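Local structure of peptidase M3B, oligoendopeptidase F (Enterococcus faecium, 2QR4) at residues Gln363-Val368 / Thr402-Leu407; Val256-Pro261 / Tyr558-Met563; Glu51-Tyr56 / Ala75-Leu80. The protein probably hydrolyses internal peptide bonds of short peptides, acting as a zinc-dependent oligoendopeptidase of family M3. All blocks are in the same frame, centred on the assembly; numbering follows the deposited sequence.

Overall arrangement
Each of the three contacts joins a different set of helices in this largely helical chain. Contacts 1 and 2 belong to the family M3 region, their centres about 23 Å apart, and helix 503-520 packs against both. Contact 1 is buried beside the probable metal site and combines a methyl-on-ring contact with a weak side-chain hydrogen bond. Contact 2, only partly buried, closes a long excursion; it is apolar inside and charged at its exposed margin. Contact 3, about 37 Å from contact 1 and 41 Å from contact 2 between centres, is a buried local helix pairing of small and apolar side chains with a tyrosine ring edge along the flank, bordered by the second subunit.

Contact 1 of 3, residues Gln363-Val368 / Thr402-Leu407; sequences QLFTLV and TNENIL
Leu-407 reaches across to Phe-365 with one methyl, CD2, which sits 3.4 Å above the plane of the phenyl ring of Phe-365 and over its centre. The line from CD2 to the ring centroid is tilted 12° from the ring normal, so this is a face-on CH-pi contact. Leu-407 CG, anti to its own backbone N, carries CD2 to the ring. At the edge of the same ring, and in its plane, lies the aliphatic CG of Glu-404, and the ring of His-427 meets that of Phe-365 from outside the two segments. Further apolar packing surrounds this group: Leu-364 CG is 4.1 Å from Leu-407 CD2, and Val-368 CG1 rests near Leu-407 CB.

Segments 363-368 and 402-407 lie on helices 361-379 and 394-414, whose local axes pass 9.0 Å apart at 134°, antiparallel in sense. The first helix continues from Val-368 straight into an HExxH sequence, the zinc-binding motif of the gluzincin peptidases. In relatives the third protein ligand is a glutamate on the partner helix, consistent with this interface holding the two metal-binding helices together.

Polar groups meet the same surface differently. The carboxylate of Glu-404 stands steeply to the phenyl ring and brings OE2 to 3.6 Å from Phe-365 CB. Val-368 points at the other helix and pushes CG1 against backbone, 3.4 Å from Asn-403 O. Beside this contact, Asn-403 ND2 gives a weak hydrogen bond to Val-368 O, 3.4 Å long with an N-H...O angle of 153°. The stronger partner of that amide is the hydroxyl of Tyr-316.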
ATOM      1  N   GLN A 363     -17.445  38.014   1.007  1.00 44.09           N
ATOM      2  CA  GLN A 363     -16.162  38.454   1.574  1.00 47.96           C
ATOM      3  C   GLN A 363     -16.312  39.016   2.996  1.00 43.79           C
ATOM      4  O   GLN A 363     -15.375  38.974   3.802  1.00 32.86           O
ATOM      5  CB  GLN A 363     -15.481  39.481   0.662  1.00 45.90           C
ATOM      6  CG  GLN A 363     -15.350  39.052  -0.798  1.00 50.66           C
ATOM      7  CD  GLN A 363     -14.552  40.050  -1.628  1.00 55.94           C
ATOM      8  OE1 GLN A 363     -14.891  40.340  -2.778  1.00 59.32           O
ATOM      9  NE2 GLN A 363     -13.486  40.584  -1.041  1.00 61.88           N
ATOM     10  N   LEU A 364     -17.498  39.543   3.288  1.00 41.53           N
ATOM     11  CA  LEU A 364     -17.827  40.029   4.623  1.00 41.10           C
ATOM     12  C   LEU A 364     -17.732  38.884   5.636  1.00 45.53           C
ATOM     13  O   LEU A 364     -17.153  39.044   6.722  1.00 34.34           O
ATOM     14  CB  LEU A 364     -19.229  40.648   4.626  1.00 40.25           C
ATOM     15  CG  LEU A 364     -19.769  41.225   5.935  1.00 36.48           C
ATOM     16  CD1 LEU A 364     -18.800  42.239   6.505  1.00 46.35           C
ATOM     17  CD2 LEU A 364     -21.139  41.853   5.718  1.00 40.78           C
ATOM     18  N   PHE A 365     -18.294  37.732   5.270  1.00 33.65           N
ATOM     19  CA  PHE A 365     -18.183  36.519   6.081  1.00 35.61           C
ATOM     20  C   PHE A 365     -16.734  36.070   6.287  1.00 39.42           C
ATOM     21  O   PHE A 365     -16.361  35.617   7.376  1.00 31.06           O
ATOM     22  CB  PHE A 365     -19.010  35.391   5.463  1.00 32.67           C
ATOM     23  CG  PHE A 365     -20.470  35.487   5.781  1.00 43.01           C
ATOM     24  CD1 PHE A 365     -21.335  36.163   4.937  1.00 38.33           C
ATOM     25  CD2 PHE A 365     -20.974  34.929   6.951  1.00 40.35           C
ATOM     26  CE1 PHE A 365     -22.680  36.256   5.242  1.00 37.93           C
ATOM     27  CE2 PHE A 365     -22.312  35.028   7.261  1.00 21.56           C
ATOM     28  CZ  PHE A 365     -23.166  35.691   6.405  1.00 33.31           C
ATOM     29  N   THR A 366     -15.933  36.205   5.231  1.00 33.93           N
ATOM     30  CA  THR A 366     -14.523  35.876   5.266  1.00 29.07           C
ATOM     31  C   THR A 366     -13.805  36.782   6.249  1.00 38.05           C
ATOM     32  O   THR A 366     -13.017  36.317   7.075  1.00 41.69           O
ATOM     33  CB  THR A 366     -13.895  36.062   3.879  1.00 36.19           C
ATOM     34  OG1 THR A 366     -14.643  35.304   2.922  1.00 44.91           O
ATOM     35  CG2 THR A 366     -12.436  35.610   3.866  1.00 29.50           C
ATOM     36  N   LEU A 367     -14.081  38.079   6.153  1.00 36.42           N
ATOM     37  CA  LEU A 367     -13.456  39.061   7.022  1.00 37.31           C
ATOM     38  C   LEU A 367     -13.730  38.726   8.489  1.00 44.32           C
ATOM     39  O   LEU A 367     -12.823  38.687   9.327  1.00 37.90           O
ATOM     40  CB  LEU A 367     -13.987  40.453   6.699  1.00 31.43           C
ATOM     41  CG  LEU A 367     -13.362  41.560   7.544  1.00 36.36           C
ATOM     42  CD1 LEU A 367     -11.850  41.646   7.282  1.00 22.13           C
ATOM     43  CD2 LEU A 367     -14.057  42.894   7.293  1.00 36.37           C
ATOM     44  N   VAL A 368     -14.997  38.469   8.781  1.00 41.66           N
ATOM     45  CA  VAL A 368     -15.431  38.132  10.125  1.00 47.05           C
ATOM     46  C   VAL A 368     -14.874  36.781  10.590  1.00 49.38           C
ATOM     47  O   VAL A 368     -14.495  36.621  11.757  1.00 42.93           O
ATOM     48  CB  VAL A 368     -16.966  38.183  10.204  1.00 43.54           C
ATOM     49  CG1 VAL A 368     -17.516  37.024  11.009  1.00 37.59           C
ATOM     50  CG2 VAL A 368     -17.402  39.531  10.756  1.00 42.58           C
ATOM     51  N   THR A 402     -17.961  30.752  15.121  1.00 37.12           N
ATOM     52  CA  THR A 402     -18.793  31.451  16.081  1.00 38.45           C
ATOM     53  C   THR A 402     -19.020  32.862  15.576  1.00 46.08           C
ATOM     54  O   THR A 402     -20.142  33.371  15.616  1.00 47.94           O
ATOM     55  CB  THR A 402     -18.139  31.499  17.476  1.00 37.46           C
ATOM     56  OG1 THR A 402     -17.859  30.171  17.917  1.00 44.85           O
ATOM     57  CG2 THR A 402     -19.059  32.157  18.493  1.00 40.76           C
ATOM     58  N   ASN A 403     -17.948  33.490  15.100  1.00 45.28           N
ATOM     59  CA  ASN A 403     -18.023  34.843  14.551  1.00 41.79           C
ATOM     60  C   ASN A 403     -18.972  34.938  13.347  1.00 43.80           C
ATOM     61  O   ASN A 403     -19.791  35.845  13.267  1.00 47.51           O
ATOM     62  CB  ASN A 403     -16.622  35.344  14.191  1.00 45.17           C
ATOM     63  CG  ASN A 403     -15.856  35.866  15.406  1.00 53.34           C
ATOM     64  OD1 ASN A 403     -16.347  35.831  16.532  1.00 54.73           O
ATOM     65  ND2 ASN A 403     -14.651  36.369  15.174  1.00 52.86           N
ATOM     66  N   GLU A 404     -18.866  33.984  12.429  1.00 40.44           N
ATOM     67  CA  GLU A 404     -19.765  33.904  11.285  1.00 54.26           C
ATOM     68  C   GLU A 404     -21.218  33.774  11.749  1.00 51.40           C
ATOM     69  O   GLU A 404     -22.130  34.432  11.213  1.00 48.09           O
ATOM     70  CB  GLU A 404     -19.392  32.714  10.399  1.00 45.91           C
ATOM     71  CG  GLU A 404     -18.405  33.032   9.277  1.00 69.02           C
ATOM     72  CD  GLU A 404     -18.311  31.899   8.241  1.00 76.61           C
ATOM     73  OE1 GLU A 404     -18.284  30.714   8.647  1.00 83.64           O
ATOM     74  OE2 GLU A 404     -18.265  32.193   7.022  1.00 75.74           O
ATOM     75  N   ASN A 405     -21.426  32.927  12.752  1.00 42.40           N
ATOM     76  CA  ASN A 405     -22.745  32.769  13.363  1.00 43.75           C
ATOM     77  C   ASN A 405     -23.294  34.090  13.859  1.00 43.75           C
ATOM     78  O   ASN A 405     -24.473  34.392  13.668  1.00 42.85           O
ATOM     79  CB  ASN A 405     -22.706  31.741  14.499  1.00 35.99           C
ATOM     80  CG  ASN A 405     -22.664  30.305  13.977  1.00 46.85           C
ATOM     81  OD1 ASN A 405     -23.063  30.044  12.846  1.00 54.73           O
ATOM     82  ND2 ASN A 405     -22.175  29.377  14.797  1.00 45.65           N
ATOM     83  N   ILE A 406     -22.423  34.884  14.475  1.00 38.67           N
ATOM     84  CA  ILE A 406     -22.829  36.144  15.051  1.00 37.46           C
ATOM     85  C   ILE A 406     -23.134  37.165  13.958  1.00 42.21           C
ATOM     86  O   ILE A 406     -24.063  37.959  14.092  1.00 48.76           O
ATOM     87  CB  ILE A 406     -21.780  36.655  16.052  1.00 44.37           C
ATOM     88  CG1 ILE A 406     -21.771  35.756  17.292  1.00 40.81           C
ATOM     89  CG2 ILE A 406     -22.068  38.091  16.467  1.00 28.91           C
ATOM     90  CD1 ILE A 406     -20.674  36.112  18.292  1.00 36.82           C
ATOM     91  N   LEU A 407     -22.385  37.120  12.861  1.00 46.75           N
ATOM     92  CA  LEU A 407     -22.675  38.000  11.718  1.00 47.21           C
ATOM     93  C   LEU A 407     -23.961  37.602  10.990  1.00 44.67           C
ATOM     94  O   LEU A 407     -24.741  38.464  10.585  1.00 43.43           O
ATOM     95  CB  LEU A 407     -21.517  38.020  10.721  1.00 47.86           C
ATOM     96  CG  LEU A 407     -21.923  38.556   9.345  1.00 40.69           C
ATOM     97  CD1 LEU A 407     -22.033  40.081   9.364  1.00 37.76           C
ATOM     98  CD2 LEU A 407     -20.959  38.092   8.277  1.00 38.34           C
TER

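Contact 2 of 3, residues Val256-Pro261 / Tyr558-Met563; sequences VNKHLP and YIEDAM
His-259 faces Met-563 with their CA atoms 7.4 Å apart where the chain passes from helix 246-258 to the next helix, His-259 being the first residue to leave helical phi/psi, while Tyr-558 to Met-563 run unbroken within helix 557-579. His-259 and Met-563, a selenomethionine, both direct their CB atoms across the gap. Met-563 CG stands over one face of the imidazole, displaced toward the rim and 4.0 Å from the ring centroid, which makes a CH-pi contact. A chi2 of -60° bends the chain about the CB-CG bond and places SE oblique to the ring, 3.8 Å from His-259 CB. Chi3 near 179° sets CE anti to CB, and this methyl reaches Val-256 CG2 at 3.7 Å, the two side chains crossing at about a right angle.

In the mostly helical M3 peptidase fold this contact brings residues almost 300 positions apart together, packing helix 557-579 against the break between two earlier ones. Helix 418-454 backs the apolar half, where Phe-437 touches both Val-256 and Met-563.

The other half is polar and more open. Glu-560 CG lies 3.7 Å from His-259 NE2, with the carboxylate turned 63° from the ring. Glu-560 OE2 is 4.3 Å from His-259 NE2 and 5.2 Å from Lys-258 NZ, the latter too far for a salt bridge; its charge might raise the basicity of the imidazole somewhat, with Lys-258 acting the other way.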
ATOM      1  N   VAL A 256     -27.776  13.351  14.141  1.00 36.91           N
ATOM      2  CA  VAL A 256     -27.853  13.635  12.720  1.00 38.15           C
ATOM      3  C   VAL A 256     -28.800  12.666  12.012  1.00 40.59           C
ATOM      4  O   VAL A 256     -29.640  13.085  11.227  1.00 46.23           O
ATOM      5  CB  VAL A 256     -26.463  13.657  12.047  1.00 44.31           C
ATOM      6  CG1 VAL A 256     -26.613  13.704  10.544  1.00 32.14           C
ATOM      7  CG2 VAL A 256     -25.652  14.873  12.536  1.00 33.09           C
ATOM      8  N   ASN A 257     -28.686  11.377  12.310  1.00 45.09           N
ATOM      9  CA  ASN A 257     -29.623  10.393  11.752  1.00 41.67           C
ATOM     10  C   ASN A 257     -31.085  10.660  12.088  1.00 45.26           C
ATOM     11  O   ASN A 257     -31.966  10.485  11.248  1.00 44.28           O
ATOM     12  CB  ASN A 257     -29.237   8.971  12.143  1.00 38.22           C
ATOM     13  CG  ASN A 257     -28.271   8.355  11.160  1.00 41.56           C
ATOM     14  OD1 ASN A 257     -28.678   7.723  10.186  1.00 49.36           O
ATOM     15  ND2 ASN A 257     -26.987   8.597  11.367  1.00 42.86           N
ATOM     16  N   LYS A 258     -31.332  11.109  13.309  1.00 39.47           N
ATOM     17  CA  LYS A 258     -32.683  11.387  13.752  1.00 48.38           C
ATOM     18  C   LYS A 258     -33.235  12.648  13.060  1.00 48.94           C
ATOM     19  O   LYS A 258     -34.449  12.823  12.977  1.00 49.98           O
ATOM     20  CB  LYS A 258     -32.714  11.495  15.284  1.00 43.93           C
ATOM     21  CG  LYS A 258     -34.004  12.036  15.890  1.00 68.07           C
ATOM     22  CD  LYS A 258     -33.868  12.172  17.419  1.00 76.15           C
ATOM     23  CE  LYS A 258     -34.747  13.288  18.008  1.00 79.48           C
ATOM     24  NZ  LYS A 258     -36.164  12.862  18.187  1.00 80.23           N
ATOM     25  N   HIS A 259     -32.347  13.496  12.532  1.00 45.12           N
ATOM     26  CA  HIS A 259     -32.772  14.745  11.880  1.00 36.62           C
ATOM     27  C   HIS A 259     -32.551  14.803  10.358  1.00 40.39           C
ATOM     28  O   HIS A 259     -32.550  15.887   9.770  1.00 46.69           O
ATOM     29  CB  HIS A 259     -32.127  15.966  12.544  1.00 36.41           C
ATOM     30  CG  HIS A 259     -32.560  16.172  13.957  1.00 49.53           C
ATOM     31  ND1 HIS A 259     -33.659  16.932  14.292  1.00 45.37           N
ATOM     32  CD2 HIS A 259     -32.064  15.691  15.122  1.00 38.81           C
ATOM     33  CE1 HIS A 259     -33.823  16.911  15.601  1.00 31.67           C
ATOM     34  NE2 HIS A 259     -32.867  16.171  16.129  1.00 44.52           N
ATOM     35  N   LEU A 260     -32.374  13.651   9.723  1.00 39.66           N
ATOM     36  CA  LEU A 260     -32.232  13.600   8.265  1.00 38.91           C
ATOM     37  C   LEU A 260     -33.447  14.197   7.541  1.00 37.55           C
ATOM     38  O   LEU A 260     -33.307  14.788   6.476  1.00 42.32           O
ATOM     39  CB  LEU A 260     -31.983  12.160   7.782  1.00 32.92           C
ATOM     40  CG  LEU A 260     -30.638  11.580   8.215  1.00 44.12           C
ATOM     41  CD1 LEU A 260     -30.516  10.162   7.763  1.00 31.48           C
ATOM     42  CD2 LEU A 260     -29.467  12.424   7.685  1.00 31.00           C
ATOM     43  N   PRO A 261     -34.647  14.039   8.109  1.00 45.56           N
ATOM     44  CA  PRO A 261     -35.765  14.691   7.408  1.00 51.28           C
ATOM     45  C   PRO A 261     -35.549  16.196   7.151  1.00 50.17           C
ATOM     46  O   PRO A 261     -36.082  16.719   6.175  1.00 44.82           O
ATOM     47  CB  PRO A 261     -36.971  14.455   8.346  1.00 43.12           C
ATOM     48  CG  PRO A 261     -36.612  13.182   9.104  1.00 40.91           C
ATOM     49  CD  PRO A 261     -35.087  13.303   9.313  1.00 40.99           C
ATOM     50  N   TYR A 558     -26.692  20.149  22.368  1.00 33.08           N
ATOM     51  CA  TYR A 558     -26.000  21.168  21.591  1.00 37.27           C
ATOM     52  C   TYR A 558     -26.163  20.931  20.097  1.00 44.62           C
ATOM     53  O   TYR A 558     -26.121  21.881  19.317  1.00 41.91           O
ATOM     54  CB  TYR A 558     -24.515  21.286  21.974  1.00 31.50           C
ATOM     55  CG  TYR A 558     -23.588  20.252  21.337  1.00 41.74           C
ATOM     56  CD1 TYR A 558     -23.705  18.894  21.635  1.00 36.86           C
ATOM     57  CD2 TYR A 558     -22.570  20.642  20.473  1.00 31.74           C
ATOM     58  CE1 TYR A 558     -22.847  17.965  21.081  1.00 39.65           C
ATOM     59  CE2 TYR A 558     -21.700  19.716  19.926  1.00 36.32           C
ATOM     60  CZ  TYR A 558     -21.849  18.382  20.218  1.00 40.63           C
ATOM     61  OH  TYR A 558     -21.001  17.456  19.635  1.00 43.96           O
ATOM     62  N   ILE A 559     -26.361  19.679  19.693  1.00 39.11           N
ATOM     63  CA  ILE A 559     -26.585  19.428  18.275  1.00 40.74           C
ATOM     64  C   ILE A 559     -28.046  19.669  17.977  1.00 44.76           C
ATOM     65  O   ILE A 559     -28.399  20.240  16.940  1.00 44.72           O
ATOM     66  CB  ILE A 559     -26.160  18.015  17.840  1.00 44.70           C
ATOM     67  CG1 ILE A 559     -24.665  17.813  18.110  1.00 44.99           C
ATOM     68  CG2 ILE A 559     -26.420  17.830  16.369  1.00 30.99           C
ATOM     69  CD1 ILE A 559     -24.219  16.377  18.030  1.00 47.84           C
ATOM     70  N   GLU A 560     -28.898  19.262  18.909  1.00 39.94           N
ATOM     71  CA  GLU A 560     -30.324  19.535  18.770  1.00 48.04           C
ATOM     72  C   GLU A 560     -30.648  21.038  18.660  1.00 43.26           C
ATOM     73  O   GLU A 560     -31.533  21.416  17.902  1.00 40.34           O
ATOM     74  CB  GLU A 560     -31.141  18.801  19.846  1.00 48.39           C
ATOM     75  CG  GLU A 560     -31.484  17.361  19.395  1.00 56.02           C
ATOM     76  CD  GLU A 560     -31.818  16.402  20.527  1.00 68.87           C
ATOM     77  OE1 GLU A 560     -31.931  16.837  21.694  1.00 72.95           O
ATOM     78  OE2 GLU A 560     -31.977  15.191  20.237  1.00 78.21           O
ATOM     79  N   ASP A 561     -29.905  21.892  19.366  1.00 41.07           N
ATOM     80  CA  ASP A 561     -30.085  23.344  19.236  1.00 39.76           C
ATOM     81  C   ASP A 561     -29.741  23.845  17.828  1.00 41.98           C
ATOM     82  O   ASP A 561     -30.441  24.687  17.270  1.00 44.89           O
ATOM     83  CB  ASP A 561     -29.237  24.096  20.255  1.00 47.12           C
ATOM     84  CG  ASP A 561     -29.747  23.937  21.674  1.00 63.06           C
ATOM     85  OD1 ASP A 561     -30.917  23.515  21.855  1.00 52.95           O
ATOM     86  OD2 ASP A 561     -28.966  24.241  22.609  1.00 62.72           O
ATOM     87  N   ALA A 562     -28.659  23.320  17.263  1.00 32.71           N
ATOM     88  CA  ALA A 562     -28.248  23.690  15.923  1.00 42.15           C
ATOM     89  C   ALA A 562     -29.336  23.263  14.936  1.00 43.87           C
ATOM     90  O   ALA A 562     -29.786  24.059  14.107  1.00 42.90           O
ATOM     91  CB  ALA A 562     -26.914  23.032  15.579  1.00 36.95           C
HETATM   92  N   MSE A 563     -29.763  22.007  15.054  1.00 29.80           N
HETATM   93  CA  MSE A 563     -30.841  21.470  14.241  1.00 36.49           C
HETATM   94  C   MSE A 563     -32.097  22.337  14.297  1.00 45.44           C
HETATM   95  O   MSE A 563     -32.730  22.598  13.274  1.00 46.92           O
HETATM   96  CB  MSE A 563     -31.174  20.049  14.673  1.00 37.57           C
HETATM   97  CG  MSE A 563     -30.094  19.036  14.358  1.00 39.24           C
HETATM   98 SE   MSE A 563     -29.680  18.899  12.443  1.00 60.89          SE
HETATM   99  CE  MSE A 563     -28.262  17.556  12.581  1.00 43.22           C
TER

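Contact 3 of 3, residues Glu51-Tyr56 / Ala75-Leu80; sequences EVIYVY and ARASSL
Ile-53 and Ala-77 both point their CB atoms into the middle of an antiparallel helical hairpin, made of helix 33-63 and helix 68-87 joined by a short turn, and there the branch methyl CG2 of Ile-53 lies 4.2 Å from Ala-77 CB. The local axes pass 8.9 Å apart at 149°, and the backbones come nearest where Tyr-54 CA and Ala-77 CA are 5.3 Å apart; the small alanine side chain suits so close an approach.

The longer arm of Ile-53 goes on toward Leu-80, its CD1 ending 4.4 Å from Leu-80 CD1. Helix 4-18 covers this apolar pair, with Phe-8 and Leu-15 against Ile-53 and Tyr-12 against Leu-80.

Tyr-54 works along the flank. Its CG is anti to the backbone N (chi1 176°), and the ring presents its edge, not a face, to the second helix: Ala-77 O and Ser-78 OG both lie close to the ring plane. The same ring stacks with Phe-81. Helix 68-87 also borders the second subunit, where Pro-458 of that subunit packs on Ala-75 and Arg-76.

Ser-78 OG hydrogen-bonds to Tyr-74 O within its own helix, and toward Tyr-54 it makes an edge contact alone, 3.5 Å from CE1.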
ATOM      1  N   GLU A  51       9.895  15.568  13.565  1.00 45.60           N
ATOM      2  CA  GLU A  51       8.496  15.682  13.210  1.00 49.06           C
ATOM      3  C   GLU A  51       8.306  16.893  12.295  1.00 50.45           C
ATOM      4  O   GLU A  51       7.598  16.816  11.287  1.00 49.84           O
ATOM      5  CB  GLU A  51       7.643  15.801  14.473  1.00 61.39           C
ATOM      6  CG  GLU A  51       6.141  15.674  14.256  1.00 74.47           C
ATOM      7  CD  GLU A  51       5.444  14.949  15.405  1.00 78.13           C
ATOM      8  OE1 GLU A  51       5.993  14.922  16.530  1.00 79.76           O
ATOM      9  OE2 GLU A  51       4.350  14.393  15.180  1.00 75.79           O
ATOM     10  N   VAL A  52       8.980  17.987  12.638  1.00 42.59           N
ATOM     11  CA  VAL A  52       8.933  19.235  11.878  1.00 40.28           C
ATOM     12  C   VAL A  52       9.385  19.038  10.436  1.00 41.59           C
ATOM     13  O   VAL A  52       8.694  19.419   9.508  1.00 43.27           O
ATOM     14  CB  VAL A  52       9.799  20.331  12.566  1.00 55.39           C
ATOM     15  CG1 VAL A  52      10.189  21.425  11.589  1.00 49.15           C
ATOM     16  CG2 VAL A  52       9.069  20.913  13.781  1.00 46.64           C
ATOM     17  N   ILE A  53      10.554  18.435  10.260  1.00 49.65           N
ATOM     18  CA  ILE A  53      11.058  18.065   8.946  1.00 42.07           C
ATOM     19  C   ILE A  53      10.104  17.115   8.217  1.00 42.51           C
ATOM     20  O   ILE A  53       9.830  17.279   7.034  1.00 45.42           O
ATOM     21  CB  ILE A  53      12.421  17.374   9.086  1.00 56.33           C
ATOM     22  CG1 ILE A  53      13.432  18.322   9.735  1.00 50.75           C
ATOM     23  CG2 ILE A  53      12.935  16.867   7.744  1.00 41.54           C
ATOM     24  CD1 ILE A  53      14.720  17.620  10.094  1.00 50.81           C
ATOM     25  N   TYR A  54       9.597  16.109   8.916  1.00 43.49           N
ATOM     26  CA  TYR A  54       8.645  15.207   8.288  1.00 45.25           C
ATOM     27  C   TYR A  54       7.391  15.942   7.761  1.00 48.92           C
ATOM     28  O   TYR A  54       7.090  15.910   6.560  1.00 43.94           O
ATOM     29  CB  TYR A  54       8.243  14.094   9.239  1.00 45.84           C
ATOM     30  CG  TYR A  54       7.183  13.201   8.654  1.00 47.35           C
ATOM     31  CD1 TYR A  54       7.529  12.104   7.865  1.00 40.65           C
ATOM     32  CD2 TYR A  54       5.830  13.456   8.883  1.00 43.64           C
ATOM     33  CE1 TYR A  54       6.559  11.277   7.341  1.00 40.08           C
ATOM     34  CE2 TYR A  54       4.856  12.640   8.348  1.00 54.33           C
ATOM     35  CZ  TYR A  54       5.228  11.556   7.574  1.00 51.37           C
ATOM     36  OH  TYR A  54       4.258  10.750   7.036  1.00 62.78           O
ATOM     37  N   VAL A  55       6.667  16.589   8.669  1.00 46.50           N
ATOM     38  CA  VAL A  55       5.475  17.353   8.325  1.00 42.79           C
ATOM     39  C   VAL A  55       5.726  18.288   7.136  1.00 44.42           C
ATOM     40  O   VAL A  55       4.914  18.369   6.212  1.00 50.63           O
ATOM     41  CB  VAL A  55       4.966  18.151   9.547  1.00 46.31           C
ATOM     42  CG1 VAL A  55       4.113  19.344   9.117  1.00 35.78           C
ATOM     43  CG2 VAL A  55       4.209  17.231  10.491  1.00 37.68           C
ATOM     44  N   TYR A  56       6.867  18.963   7.142  1.00 29.84           N
ATOM     45  CA  TYR A  56       7.206  19.874   6.057  1.00 44.02           C
ATOM     46  C   TYR A  56       7.355  19.174   4.710  1.00 47.97           C
ATOM     47  O   TYR A  56       6.838  19.644   3.693  1.00 50.18           O
ATOM     48  CB  TYR A  56       8.498  20.625   6.360  1.00 49.01           C
ATOM     49  CG  TYR A  56       8.947  21.498   5.212  1.00 57.76           C
ATOM     50  CD1 TYR A  56       8.160  22.566   4.781  1.00 62.19           C
ATOM     51  CD2 TYR A  56      10.149  21.255   4.548  1.00 55.75           C
ATOM     52  CE1 TYR A  56       8.561  23.378   3.725  1.00 65.30           C
ATOM     53  CE2 TYR A  56      10.566  22.068   3.494  1.00 56.21           C
ATOM     54  CZ  TYR A  56       9.764  23.126   3.087  1.00 61.42           C
ATOM     55  OH  TYR A  56      10.154  23.938   2.040  1.00 59.25           O
ATOM     56  N   ALA A  75      10.515  10.925   0.882  1.00 37.92           N
ATOM     57  CA  ALA A  75      11.067   9.612   1.178  1.00 28.58           C
ATOM     58  C   ALA A  75      12.238   9.707   2.165  1.00 37.37           C
ATOM     59  O   ALA A  75      12.270   8.993   3.154  1.00 39.03           O
ATOM     60  CB  ALA A  75      11.508   8.933  -0.115  1.00 24.32           C
ATOM     61  N   ARG A  76      13.194  10.599   1.917  1.00 36.14           N
ATOM     62  CA  ARG A  76      14.313  10.732   2.854  1.00 30.85           C
ATOM     63  C   ARG A  76      13.809  11.120   4.241  1.00 27.86           C
ATOM     64  O   ARG A  76      14.309  10.619   5.248  1.00 50.05           O
ATOM     65  CB  ARG A  76      15.380  11.720   2.345  1.00 32.27           C
ATOM     66  CG  ARG A  76      16.101  11.232   1.099  1.00 37.46           C
ATOM     67  CD  ARG A  76      17.294  12.093   0.709  1.00 43.29           C
ATOM     68  NE  ARG A  76      18.317  11.294   0.020  1.00 59.38           N
ATOM     69  CZ  ARG A  76      18.524  11.270  -1.302  1.00 65.75           C
ATOM     70  NH1 ARG A  76      19.486  10.497  -1.801  1.00 57.67           N
ATOM     71  NH2 ARG A  76      17.784  12.012  -2.131  1.00 48.12           N
ATOM     72  N   ALA A  77      12.790  11.972   4.300  1.00 38.10           N
ATOM     73  CA  ALA A  77      12.259  12.417   5.593  1.00 40.15           C
ATOM     74  C   ALA A  77      11.477  11.327   6.300  1.00 40.03           C
ATOM     75  O   ALA A  77      11.484  11.259   7.532  1.00 40.87           O
ATOM     76  CB  ALA A  77      11.415  13.691   5.449  1.00 32.57           C
ATOM     77  N   SER A  78      10.818  10.459   5.533  1.00 40.80           N
ATOM     78  CA  SER A  78      10.128   9.319   6.146  1.00 41.45           C
ATOM     79  C   SER A  78      11.108   8.337   6.764  1.00 41.47           C
ATOM     80  O   SER A  78      10.892   7.888   7.887  1.00 47.29           O
ATOM     81  CB  SER A  78       9.194   8.606   5.167  1.00 34.20           C
ATOM     82  OG  SER A  78       8.185   9.504   4.739  1.00 54.58           O
ATOM     83  N   SER A  79      12.189   8.016   6.051  1.00 39.79           N
ATOM     84  CA  SER A  79      13.204   7.111   6.601  1.00 46.55           C
ATOM     85  C   SER A  79      13.779   7.664   7.895  1.00 38.47           C
ATOM     86  O   SER A  79      13.919   6.934   8.858  1.00 47.73           O
ATOM     87  CB  SER A  79      14.345   6.862   5.614  1.00 35.01           C
ATOM     88  OG  SER A  79      13.852   6.335   4.415  1.00 52.98           O
ATOM     89  N   LEU A  80      14.105   8.957   7.902  1.00 38.34           N
ATOM     90  CA  LEU A  80      14.667   9.626   9.083  1.00 47.40           C
ATOM     91  C   LEU A  80      13.692   9.513  10.242  1.00 47.33           C
ATOM     92  O   LEU A  80      14.087   9.193  11.355  1.00 44.01           O
ATOM     93  CB  LEU A  80      14.887  11.114   8.801  1.00 47.25           C
ATOM     94  CG  LEU A  80      16.056  11.928   9.381  1.00 45.78           C
ATOM     95  CD1 LEU A  80      15.546  13.283   9.773  1.00 42.67           C
ATOM     96  CD2 LEU A  80      16.753  11.265  10.549  1.00 39.80           C
TER